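Local coordinates for uncharacterized protein (Singapore grouper iridovirus, PDB 3RJ2) that binds histone H3 and, as a viral protein, may thereby act on host chromatin, though its exact role is not established, at residues E10-N13 and K17-T20; I21-N26 and Y30-T35; T70-N75 and G84-P89; H112-Y115 and E121-R124. One frame throughout, in Å; residues are numbered along the deposited sequence.

Interaction 1: residues E10-N13 and K17-T20; sequences EFVN and KKTT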
loop_
_atom_site.group_PDB
_atom_site.type_symbol
_atom_site.label_atom_id
_atom_site.label_comp_id
_atom_site.label_asym_id
_atom_site.label_seq_id
_atom_site.Cartn_x
_atom_site.Cartn_y
_atom_site.Cartn_z
ATOM N N GLU A 10 9.516 -4.397 -3.625
ATOM C CA GLU A 10 10.629 -5.188 -3.094
ATOM C C GLU A 10 10.856 -4.854 -1.619
ATOM O O GLU A 10 11.342 -3.780 -1.285
ATOM C CB GLU A 10 11.930 -4.949 -3.869
ATOM C CG GLU A 10 11.936 -5.477 -5.285
ATOM C CD GLU A 10 13.298 -5.315 -5.997
ATOM O OE1 GLU A 10 14.113 -4.453 -5.585
ATOM O OE2 GLU A 10 13.543 -6.060 -6.980
ATOM N N PHE A 11 10.486 -5.789 -0.756
ATOM C CA PHE A 11 10.751 -5.712 0.666
ATOM C C PHE A 11 12.088 -6.361 0.918
ATOM O O PHE A 11 12.319 -7.483 0.483
ATOM C CB PHE A 11 9.653 -6.406 1.458
ATOM C CG PHE A 11 8.385 -5.618 1.526
ATOM C CD1 PHE A 11 7.348 -5.872 0.644
ATOM C CD2 PHE A 11 8.238 -4.599 2.458
ATOM C CE1 PHE A 11 6.182 -5.140 0.694
ATOM C CE2 PHE A 11 7.066 -3.861 2.519
ATOM C CZ PHE A 11 6.038 -4.128 1.634
ATOM N N VAL A 12 12.973 -5.628 1.583
ATOM C CA VAL A 12 14.356 -6.060 1.816
ATOM C C VAL A 12 14.543 -6.303 3.304
ATOM O O VAL A 12 14.182 -5.448 4.101
ATOM C CB VAL A 12 15.372 -4.980 1.329
ATOM C CG1 VAL A 12 16.799 -5.520 1.316
ATOM C CG2 VAL A 12 14.996 -4.468 -0.048
ATOM N N ASN A 13 15.075 -7.469 3.685
ATOM C CA ASN A 13 15.371 -7.725 5.099
ATOM C C ASN A 13 16.728 -7.145 5.519
ATOM O O ASN A 13 17.363 -6.455 4.726
ATOM C CB ASN A 13 15.196 -9.213 5.464
ATOM C CG ASN A 13 16.293 -10.119 4.883
ATOM O OD1 ASN A 13 17.277 -9.655 4.302
ATOM N ND2 ASN A 13 16.117 -11.428 5.052
ATOM N N LYS A 17 18.307 -9.671 1.470
ATOM C CA LYS A 17 17.510 -10.589 0.679
ATOM C C LYS A 17 16.199 -9.880 0.360
ATOM O O LYS A 17 15.579 -9.291 1.251
ATOM C CB LYS A 17 17.253 -11.879 1.449
ATOM C CG LYS A 17 16.563 -12.958 0.642
ATOM C CD LYS A 17 15.791 -13.910 1.546
ATOM C CE LYS A 17 14.562 -13.218 2.122
ATOM N NZ LYS A 17 13.806 -14.035 3.110
ATOM N N LYS A 18 15.797 -9.907 -0.905
ATOM C CA LYS A 18 14.591 -9.192 -1.344
ATOM C C LYS A 18 13.403 -10.115 -1.558
ATOM O O LYS A 18 13.539 -11.210 -2.091
ATOM C CB LYS A 18 14.861 -8.354 -2.602
ATOM C CG LYS A 18 15.938 -7.301 -2.377
ATOM C CD LYS A 18 16.189 -6.416 -3.599
ATOM C CE LYS A 18 17.141 -7.069 -4.587
ATOM N NZ LYS A 18 17.731 -6.056 -5.504
ATOM N N THR A 19 12.241 -9.661 -1.119
ATOM C CA THR A 19 10.991 -10.360 -1.367
ATOM C C THR A 19 10.165 -9.441 -2.265
ATOM O O THR A 19 9.824 -8.316 -1.897
ATOM C CB THR A 19 10.257 -10.675 -0.041
ATOM O OG1 THR A 19 11.070 -11.545 0.763
ATOM C CG2 THR A 19 8.881 -11.329 -0.276
ATOM N N THR A 20 9.891 -9.915 -3.470
ATOM C CA THR A 20 9.139 -9.129 -4.424
ATOM C C THR A 20 7.663 -9.493 -4.360
ATOM O O THR A 20 7.302 -10.672 -4.315
ATOM C CB THR A 20 9.690 -9.293 -5.848
ATOM O OG1 THR A 20 11.093 -8.997 -5.838
ATOM C CG2 THR A 20 8.980 -8.339 -6.817
#
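The phenyl ring of Phe11 keeps the carbonyl oxygen of Thr19 at its edge, near the ring plane, while its aromatic neighbours, Tyr36, Tyr42 and Trp34, come from other parts of the fold. Its backbone belongs to an antiparallel beta hairpin of strands 6-12 and 18-22, in which residues 10-12 and 18-20 run at 156° to each other. Phe11 and Thr19 form the hydrogen-bonded pair: Phe11 N donates to Thr19 O at 2.9 Å, and Thr19 N returns a nearly straight bond to Phe11 O at 2.7 Å. Their side chains share one face of the sheet.

The second flat group is the Asn13 amide at the turn end. Its CG lies between the backbone N and the carbonyl carbon (chi1 72°), which swings Asn13 OD1 over to Lys17 N at 3.0 Å. That donor stands 40° out of the amide carbonyl plane, so the bond is not on a lone pair. OD1 also accepts from Thr15 N, so two N-H groups meet one oxygen. Asn13 N bonds to Lys17 O at 3.1 Å, and Glu40 takes both Asn13 ND2 and Lys17 NZ, tying the turn to a further loop.

The other face carries Glu10, Val12, Lys18 and Thr20. Val12 CG2 lies alongside Lys18 CG at 3.8 Å, both side chains pointing the same way. Beyond, the lysine bends at chi3 and the Glu10 carboxylate slants across its aliphatic part, OE1 meeting Lys18 CD at 3.5 Å. Ionic attraction there is probably modest, since Glu10 OE1 is a long 4.0 Å from Lys18 NZ.

Interaction 2: residues I21-N26 and Y30-T35; sequences ILVNEN and YCWIWT
Val23 stands between two tryptophans, Trp32 and Trp34, and touches both with its branches. Val23 CB already approaches Trp32 CH2 at 4.0 Å. From there CG1, set opposite the backbone N (chi1 178°), runs over the face of the Trp32 six-membered ring, with Val23 CG1 3.6 Å from its centroid and 20° off the normal. This is a CH-pi contact, and its nearest atom pair, Val23 CG1 to Trp32 CH2, is tight at 3.4 Å. The same methyl also brushes Trp34, Val23 CG1 lying 3.8 Å from Trp34 CD1. Val23 CG2 sits 3.6 Å from the centroid of the Trp34 five-membered ring and only 4° off the normal, practically overhead.

The flanking residues extend the same packing. Ile21 CG2 reaches Trp34 CZ2 at 3.8 Å, and Asn24 CB lies 3.7 Å from Trp32 NE1, both obliquely. The polar ends look to other partners: Trp32 NE1 and Asn24 ND2 both donate to Ile5 O, while Trp34 NE1 binds Glu117.

All five residues are buried and no hydrogen bond crosses between the segments. The chain leaving one sheet at strand 18-22 is therefore joined to strand 31-37 of the other by dispersion and CH-pi attraction, in the hydrophobic interior of a beta sandwich.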
loop_
_atom_site.group_PDB
_atom_site.type_symbol
_atom_site.label_atom_id
_atom_site.label_comp_id
_atom_site.label_asym_id
_atom_site.label_seq_id
_atom_site.Cartn_x
_atom_site.Cartn_y
_atom_site.Cartn_z
ATOM N N ILE A 21 6.823 -8.466 -4.322
ATOM C CA ILE A 21 5.390 -8.647 -4.381
ATOM C C ILE A 21 4.842 -7.738 -5.464
ATOM O O ILE A 21 5.181 -6.560 -5.519
ATOM C CB ILE A 21 4.740 -8.352 -3.020
ATOM C CG1 ILE A 21 5.232 -9.376 -1.987
ATOM C CG2 ILE A 21 3.211 -8.368 -3.132
ATOM C CD1 ILE A 21 4.878 -9.062 -0.601
ATOM N N LEU A 22 4.017 -8.294 -6.344
ATOM C CA LEU A 22 3.403 -7.509 -7.398
ATOM C C LEU A 22 1.940 -7.326 -7.026
ATOM O O LEU A 22 1.171 -8.278 -7.058
ATOM C CB LEU A 22 3.533 -8.230 -8.748
ATOM C CG LEU A 22 3.792 -7.434 -10.031
ATOM C CD1 LEU A 22 3.519 -8.311 -11.261
ATOM C CD2 LEU A 22 2.985 -6.167 -10.111
ATOM N N VAL A 23 1.546 -6.109 -6.676
ATOM C CA VAL A 23 0.182 -5.900 -6.179
ATOM C C VAL A 23 -0.985 -6.187 -7.152
ATOM O O VAL A 23 -1.751 -7.128 -6.919
ATOM C CB VAL A 23 0.022 -4.577 -5.415
ATOM C CG1 VAL A 23 -1.406 -4.417 -4.978
ATOM C CG2 VAL A 23 0.937 -4.595 -4.188
ATOM N N ASN A 24 -1.139 -5.435 -8.231
ATOM C CA ASN A 24 -2.332 -5.642 -9.068
ATOM C C ASN A 24 -2.079 -6.117 -10.519
ATOM O O ASN A 24 -1.413 -5.443 -11.272
ATOM C CB ASN A 24 -3.152 -4.345 -9.044
ATOM C CG ASN A 24 -4.265 -4.326 -10.061
ATOM O OD1 ASN A 24 -4.950 -5.323 -10.272
ATOM N ND2 ASN A 24 -4.466 -3.175 -10.688
ATOM N N GLU A 25 -2.619 -7.261 -10.928
ATOM C CA GLU A 25 -2.549 -7.643 -12.367
ATOM C C GLU A 25 -3.878 -8.008 -13.041
ATOM O O GLU A 25 -4.527 -8.987 -12.665
ATOM C CB GLU A 25 -1.550 -8.768 -12.642
ATOM C CG GLU A 25 -0.168 -8.562 -12.084
ATOM C CD GLU A 25 -0.027 -9.187 -10.718
ATOM O OE1 GLU A 25 -0.540 -8.599 -9.739
ATOM O OE2 GLU A 25 0.586 -10.274 -10.629
ATOM N N ASN A 26 -4.295 -7.220 -14.026
ATOM C CA ASN A 26 -3.780 -5.874 -14.257
ATOM C C ASN A 26 -5.031 -5.038 -14.108
ATOM O O ASN A 26 -5.314 -4.148 -14.920
ATOM C CB ASN A 26 -3.180 -5.745 -15.665
ATOM C CG ASN A 26 -2.202 -4.572 -15.801
ATOM O OD1 ASN A 26 -2.598 -3.400 -15.781
ATOM N ND2 ASN A 26 -0.923 -4.891 -15.970
ATOM N N TYR A 30 -10.331 0.345 -10.554
ATOM C CA TYR A 30 -9.801 1.626 -10.116
ATOM C C TYR A 30 -9.038 1.571 -8.768
ATOM O O TYR A 30 -8.000 0.888 -8.694
ATOM C CB TYR A 30 -10.913 2.684 -10.228
ATOM C CG TYR A 30 -11.213 3.072 -11.687
ATOM C CD1 TYR A 30 -11.008 4.387 -12.135
ATOM C CD2 TYR A 30 -11.673 2.122 -12.624
ATOM C CE1 TYR A 30 -11.265 4.756 -13.468
ATOM C CE2 TYR A 30 -11.927 2.478 -13.959
ATOM C CZ TYR A 30 -11.720 3.800 -14.374
ATOM O OH TYR A 30 -11.965 4.182 -15.685
ATOM N N CYS A 31 -9.526 2.259 -7.729
ATOM C CA CYS A 31 -8.865 2.280 -6.412
ATOM C C CYS A 31 -8.846 0.923 -5.712
ATOM O O CYS A 31 -9.813 0.163 -5.777
ATOM C CB CYS A 31 -9.529 3.279 -5.480
ATOM S SG CYS A 31 -9.296 4.952 -5.950
ATOM N N TRP A 32 -7.732 0.626 -5.055
ATOM C CA TRP A 32 -7.638 -0.544 -4.192
ATOM C C TRP A 32 -6.860 -0.245 -2.916
ATOM O O TRP A 32 -6.232 0.806 -2.789
ATOM C CB TRP A 32 -7.077 -1.768 -4.935
ATOM C CG TRP A 32 -5.809 -1.531 -5.715
ATOM C CD1 TRP A 32 -5.691 -1.426 -7.081
ATOM C CD2 TRP A 32 -4.481 -1.400 -5.191
ATOM N NE1 TRP A 32 -4.384 -1.221 -7.428
ATOM C CE2 TRP A 32 -3.617 -1.200 -6.293
ATOM C CE3 TRP A 32 -3.936 -1.425 -3.895
ATOM C CZ2 TRP A 32 -2.231 -1.012 -6.143
ATOM C CZ3 TRP A 32 -2.555 -1.238 -3.746
ATOM C CH2 TRP A 32 -1.723 -1.040 -4.866
ATOM N N ILE A 33 -6.955 -1.168 -1.963
ATOM C CA ILE A 33 -6.183 -1.129 -0.726
ATOM C C ILE A 33 -5.505 -2.481 -0.637
ATOM O O ILE A 33 -6.084 -3.509 -1.006
ATOM C CB ILE A 33 -7.075 -0.878 0.511
ATOM C CG1 ILE A 33 -7.803 0.463 0.383
ATOM C CG2 ILE A 33 -6.258 -0.909 1.796
ATOM C CD1 ILE A 33 -8.885 0.673 1.440
ATOM N N TRP A 34 -4.258 -2.466 -0.188
ATOM C CA TRP A 34 -3.470 -3.668 -0.061
ATOM C C TRP A 34 -2.877 -3.746 1.341
ATOM O O TRP A 34 -2.314 -2.771 1.837
ATOM C CB TRP A 34 -2.381 -3.654 -1.125
ATOM C CG TRP A 34 -1.394 -4.764 -1.085
ATOM C CD1 TRP A 34 -1.553 -6.027 -1.587
ATOM C CD2 TRP A 34 -0.065 -4.704 -0.549
ATOM N NE1 TRP A 34 -0.402 -6.767 -1.376
ATOM C CE2 TRP A 34 0.527 -5.973 -0.748
ATOM C CE3 TRP A 34 0.680 -3.705 0.106
ATOM C CZ2 TRP A 34 1.849 -6.265 -0.338
ATOM C CZ3 TRP A 34 2.003 -4.001 0.518
ATOM C CH2 TRP A 34 2.564 -5.266 0.284
ATOM N N THR A 35 -3.036 -4.908 1.966
ATOM C CA THR A 35 -2.493 -5.201 3.293
ATOM C C THR A 35 -1.538 -6.402 3.265
ATOM O O THR A 35 -1.850 -7.439 2.692
ATOM C CB THR A 35 -3.626 -5.501 4.304
ATOM O OG1 THR A 35 -4.543 -4.403 4.312
ATOM C CG2 THR A 35 -3.062 -5.680 5.719
#

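Interaction 3: residues T70-N75 and G84-P89; sequences THTHLN and GSLAVP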
loop_
_atom_site.group_PDB
_atom_site.type_symbol
_atom_site.label_atom_id
_atom_site.label_comp_id
_atom_site.label_asym_id
_atom_site.label_seq_id
_atom_site.Cartn_x
_atom_site.Cartn_y
_atom_site.Cartn_z
ATOM N N THR A 70 3.338 4.860 11.358
ATOM C CA THR A 70 3.678 5.974 10.486
ATOM C C THR A 70 3.185 5.715 9.058
ATOM O O THR A 70 2.885 4.576 8.698
ATOM C CB THR A 70 5.204 6.231 10.487
ATOM O OG1 THR A 70 5.476 7.541 9.988
ATOM C CG2 THR A 70 5.953 5.189 9.657
ATOM N N HIS A 71 3.096 6.781 8.267
ATOM C CA HIS A 71 2.760 6.679 6.849
ATOM C C HIS A 71 3.601 7.640 6.020
ATOM O O HIS A 71 4.193 8.592 6.558
ATOM C CB HIS A 71 1.264 6.940 6.615
ATOM C CG HIS A 71 0.866 8.379 6.738
ATOM N ND1 HIS A 71 0.669 8.994 7.955
ATOM C CD2 HIS A 71 0.624 9.322 5.794
ATOM C CE1 HIS A 71 0.333 10.260 7.754
ATOM N NE2 HIS A 71 0.299 10.484 6.451
ATOM N N THR A 72 3.669 7.360 4.721
ATOM C CA THR A 72 4.270 8.255 3.742
ATOM C C THR A 72 3.272 8.356 2.584
ATOM O O THR A 72 2.540 7.402 2.310
ATOM C CB THR A 72 5.648 7.714 3.217
ATOM O OG1 THR A 72 6.523 7.428 4.315
ATOM C CG2 THR A 72 6.341 8.730 2.325
ATOM N N HIS A 73 3.227 9.505 1.923
ATOM C CA HIS A 73 2.514 9.619 0.643
ATOM C C HIS A 73 3.494 9.517 -0.488
ATOM O O HIS A 73 4.570 10.119 -0.440
ATOM C CB HIS A 73 1.774 10.946 0.503
ATOM C CG HIS A 73 0.661 11.115 1.476
ATOM N ND1 HIS A 73 0.458 12.285 2.174
ATOM C CD2 HIS A 73 -0.291 10.255 1.895
ATOM C CE1 HIS A 73 -0.580 12.140 2.978
ATOM N NE2 HIS A 73 -1.053 10.916 2.828
ATOM N N LEU A 74 3.120 8.753 -1.502
ATOM C CA LEU A 74 3.836 8.720 -2.773
ATOM C C LEU A 74 3.117 9.644 -3.769
ATOM O O LEU A 74 1.953 9.422 -4.093
ATOM C CB LEU A 74 3.914 7.284 -3.296
ATOM C CG LEU A 74 4.373 6.218 -2.283
ATOM C CD1 LEU A 74 4.516 4.874 -2.951
ATOM C CD2 LEU A 74 5.675 6.606 -1.568
ATOM N N ASN A 75 3.808 10.692 -4.220
ATOM C CA ASN A 75 3.246 11.657 -5.157
ATOM C C ASN A 75 3.848 11.505 -6.563
ATOM O O ASN A 75 5.067 11.605 -6.736
ATOM C CB ASN A 75 3.459 13.066 -4.612
ATOM C CG ASN A 75 2.639 13.326 -3.359
ATOM O OD1 ASN A 75 1.419 13.258 -3.390
ATOM N ND2 ASN A 75 3.306 13.619 -2.257
ATOM N N GLY A 84 11.152 4.571 -6.168
ATOM C CA GLY A 84 11.862 5.081 -5.023
ATOM C C GLY A 84 11.931 4.042 -3.943
ATOM O O GLY A 84 11.583 2.886 -4.151
ATOM N N SER A 85 12.388 4.458 -2.776
ATOM C CA SER A 85 12.436 3.544 -1.667
ATOM C C SER A 85 12.057 4.249 -0.392
ATOM O O SER A 85 12.076 5.479 -0.318
ATOM C CB SER A 85 13.802 2.857 -1.563
ATOM O OG SER A 85 14.809 3.798 -1.312
ATOM N N LEU A 86 11.698 3.434 0.590
ATOM C CA LEU A 86 11.153 3.858 1.870
ATOM C C LEU A 86 11.758 3.017 2.981
ATOM O O LEU A 86 11.831 1.786 2.856
ATOM C CB LEU A 86 9.658 3.559 1.908
ATOM C CG LEU A 86 8.589 4.624 1.833
ATOM C CD1 LEU A 86 7.350 3.947 2.385
ATOM C CD2 LEU A 86 8.969 5.863 2.687
ATOM N N ALA A 87 12.123 3.663 4.079
ATOM C CA ALA A 87 12.573 2.935 5.250
ATOM C C ALA A 87 11.374 2.266 5.921
ATOM O O ALA A 87 10.315 2.849 6.006
ATOM C CB ALA A 87 13.296 3.870 6.218
ATOM N N VAL A 88 11.550 1.021 6.351
ATOM C CA VAL A 88 10.535 0.296 7.107
ATOM C C VAL A 88 10.869 0.453 8.607
ATOM O O VAL A 88 11.994 0.167 9.025
ATOM C CB VAL A 88 10.493 -1.205 6.684
ATOM C CG1 VAL A 88 9.439 -1.959 7.460
ATOM C CG2 VAL A 88 10.241 -1.352 5.162
ATOM N N PRO A 89 9.908 0.945 9.419
ATOM C CA PRO A 89 10.134 1.122 10.858
ATOM C C PRO A 89 10.553 -0.181 11.554
ATOM O O PRO A 89 10.105 -1.261 11.158
ATOM C CB PRO A 89 8.757 1.561 11.381
ATOM C CG PRO A 89 8.051 2.139 10.211
ATOM C CD PRO A 89 8.573 1.422 9.001
#
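Thr72 and Leu86 meet where two edge strands of the beta sandwich face each other: strand 68-75 borders the six-stranded sheet and strand 81-87 the four-stranded one. Over the touching parts the chains run in opposite directions, 178° apart. They are nevertheless not partners in a sheet, because the nearest CA pair, Thr70 CA and Pro89 CA, is 8.1 Å apart, and no hydrogen bond crosses.

The backbone polar groups are used within each sheet instead: Thr70 and Thr72 bond to Phe61 and Val59, and Leu86 bonds to Leu45. What bridges the sheets is side-chain contact.

Of the apolar kind is the touch of Thr70 CG2 on Pro89 CG at 3.7 Å, the methyl crossing the proline ring at a slant. Thr70 CG2 holds the position between the backbone N and the carbonyl carbon (chi1 -162° for OG1), and the same proline also packs on Phe61.

Of the mixed kind is the threonine-leucine pair, whose side chains slide past each other in opposite directions. Leu86 has an unusual chi1 of -108°, away from a staggered position. Its CD2 branch comes 3.8 Å from Thr72 CB and 3.9 Å from Thr72 CG2. Closest of all, Leu86 CD2 lies 3.3 Å from the hydroxyl oxygen Thr72 OG1.

Interaction 4: residues H112-Y115 and E121-R124; sequences HMHY and EQIR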
loop_
_atom_site.group_PDB
_atom_site.type_symbol
_atom_site.label_atom_id
_atom_site.label_comp_id
_atom_site.label_asym_id
_atom_site.label_seq_id
_atom_site.Cartn_x
_atom_site.Cartn_y
_atom_site.Cartn_z
ATOM N N HIS A 112 -13.173 -0.474 -4.501
ATOM C CA HIS A 112 -13.940 -1.721 -4.615
ATOM C C HIS A 112 -13.152 -2.994 -4.393
ATOM O O HIS A 112 -13.715 -4.087 -4.460
ATOM C CB HIS A 112 -14.711 -1.794 -5.941
ATOM C CG HIS A 112 -15.958 -0.962 -5.944
ATOM N ND1 HIS A 112 -16.456 -0.368 -7.082
ATOM C CD2 HIS A 112 -16.785 -0.598 -4.935
ATOM C CE1 HIS A 112 -17.546 0.310 -6.777
ATOM N NE2 HIS A 112 -17.764 0.190 -5.479
ATOM N N MET A 113 -11.864 -2.852 -4.111
ATOM C CA MET A 113 -10.968 -4.007 -3.977
ATOM C C MET A 113 -10.036 -3.844 -2.780
ATOM O O MET A 113 -9.437 -2.787 -2.606
ATOM C CB MET A 113 -10.150 -4.151 -5.263
ATOM C CG MET A 113 -9.194 -5.316 -5.299
ATOM S SD MET A 113 -9.974 -6.935 -5.383
ATOM C CE MET A 113 -11.010 -6.758 -6.847
ATOM N N HIS A 114 -9.947 -4.885 -1.950
ATOM C CA HIS A 114 -8.905 -4.993 -0.940
ATOM C C HIS A 114 -8.099 -6.255 -1.205
ATOM O O HIS A 114 -8.650 -7.362 -1.214
ATOM C CB HIS A 114 -9.479 -4.993 0.487
ATOM C CG HIS A 114 -8.471 -5.323 1.551
ATOM N ND1 HIS A 114 -7.395 -4.508 1.842
ATOM C CD2 HIS A 114 -8.377 -6.381 2.394
ATOM C CE1 HIS A 114 -6.687 -5.046 2.816
ATOM N NE2 HIS A 114 -7.265 -6.181 3.173
ATOM N N TYR A 115 -6.801 -6.087 -1.430
ATOM C CA TYR A 115 -5.907 -7.223 -1.591
ATOM C C TYR A 115 -5.282 -7.597 -0.256
ATOM O O TYR A 115 -4.567 -6.803 0.343
ATOM C CB TYR A 115 -4.803 -6.921 -2.609
ATOM C CG TYR A 115 -5.275 -6.735 -4.034
ATOM C CD1 TYR A 115 -5.793 -7.804 -4.773
ATOM C CD2 TYR A 115 -5.178 -5.497 -4.655
ATOM C CE1 TYR A 115 -6.214 -7.634 -6.097
ATOM C CE2 TYR A 115 -5.593 -5.312 -5.981
ATOM C CZ TYR A 115 -6.111 -6.388 -6.694
ATOM O OH TYR A 115 -6.525 -6.209 -7.998
ATOM N N GLU A 121 -7.902 -11.747 -2.422
ATOM C CA GLU A 121 -8.626 -10.528 -2.752
ATOM C C GLU A 121 -10.060 -10.509 -2.188
ATOM O O GLU A 121 -10.771 -11.521 -2.190
ATOM C CB GLU A 121 -8.563 -10.303 -4.270
ATOM C CG GLU A 121 -9.886 -10.235 -5.004
ATOM C CD GLU A 121 -9.731 -10.469 -6.504
ATOM O OE1 GLU A 121 -9.044 -11.446 -6.880
ATOM O OE2 GLU A 121 -10.296 -9.679 -7.310
ATOM N N GLN A 122 -10.459 -9.357 -1.667
ATOM C CA GLN A 122 -11.808 -9.169 -1.176
ATOM C C GLN A 122 -12.493 -8.048 -1.954
ATOM O O GLN A 122 -11.985 -6.929 -2.023
ATOM C CB GLN A 122 -11.814 -8.837 0.322
ATOM C CG GLN A 122 -11.653 -10.033 1.290
ATOM C CD GLN A 122 -10.201 -10.298 1.706
ATOM O OE1 GLN A 122 -9.294 -9.525 1.389
ATOM N NE2 GLN A 122 -9.982 -11.401 2.419
ATOM N N ILE A 123 -13.643 -8.347 -2.543
ATOM C CA ILE A 123 -14.438 -7.318 -3.190
ATOM C C ILE A 123 -15.378 -6.711 -2.157
ATOM O O ILE A 123 -16.229 -7.395 -1.576
ATOM C CB ILE A 123 -15.207 -7.831 -4.435
ATOM C CG1 ILE A 123 -14.244 -8.050 -5.600
ATOM C CG2 ILE A 123 -16.272 -6.816 -4.881
ATOM C CD1 ILE A 123 -13.505 -9.345 -5.564
ATOM N N ARG A 124 -15.191 -5.420 -1.915
ATOM C CA ARG A 124 -15.994 -4.711 -0.943
ATOM C C ARG A 124 -15.949 -3.214 -1.169
ATOM O O ARG A 124 -15.023 -2.697 -1.780
ATOM C CB ARG A 124 -15.553 -5.048 0.493
ATOM C CG ARG A 124 -14.086 -4.762 0.814
ATOM C CD ARG A 124 -13.875 -4.653 2.318
ATOM N NE ARG A 124 -14.682 -3.572 2.899
ATOM C CZ ARG A 124 -14.975 -3.451 4.190
ATOM N NH1 ARG A 124 -14.539 -4.341 5.074
ATOM N NH2 ARG A 124 -15.724 -2.442 4.599
#
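Met113 and Glu121 cross at an angle on one face of the beta hairpin made by strands 111-116 and 120-123. The methionine leaves the backbone with CG opposite N (chi1 -179°); the bend at chi2 then brings its sulfur toward Glu121, and the bend at chi3 turns the terminal methyl to Ile123. Met113 SD thus lies against Glu121 CG, and Met113 CE meets Ile123 CG1 at 3.7 Å. Glu121 OE2 is modelled even nearer to that methyl, but such a short approach is doubtful, and the close fit of sulfur on CG belongs to the same crowding. Nearer the backbone, Met113 CG rests 3.5 Å above the plane of the Tyr115 ring, toward the rim.

Tyr115 and Glu121 point the same way, side by side, with the aliphatic Glu121 CB 3.8 Å from Tyr115 CD1. The ring's further neighbour is Trp32, met edge to face, which links this hairpin to the sandwich interior.

On the opposite face His114 and Gln122 lie alongside each other, with imidazole and amide planes only 26° apart. Between these two residues the backbone makes its regular pair of bonds: Gln122 N to His114 O at 2.7 Å and His114 N to Gln122 O at 2.9 Å, the latter in the carbonyl plane.

At the far end the pairing weakens. Arg124 N still reaches His112 O at 3.2 Å, yet stands 58° out of that carbonyl's plane. The chemistry is thus divided: main-chain hydrogen bonds set the register, while Glu121 meets Met113 and Tyr115 largely through its aliphatic carbons.

Read from the N terminus, the four contacts follow one another in series; none encloses or crosses another. Interaction 1 closes a tight hairpin turn in the four-stranded sheet, and interaction 2 then closes the short loop that carries the chain into the six-stranded sheet. The two touch where Phe11 CE1 packs on Trp34 CH2 at 3.6 Å. Interaction 3 closes a longer loop and joins the edge strands of both sheets, with its centre about 17 Å from that of interaction 2. Interaction 4 closes the last hairpin and adjoins interaction 2, the centres about 9 Å apart, through neighbouring strands 31-37 and 111-116.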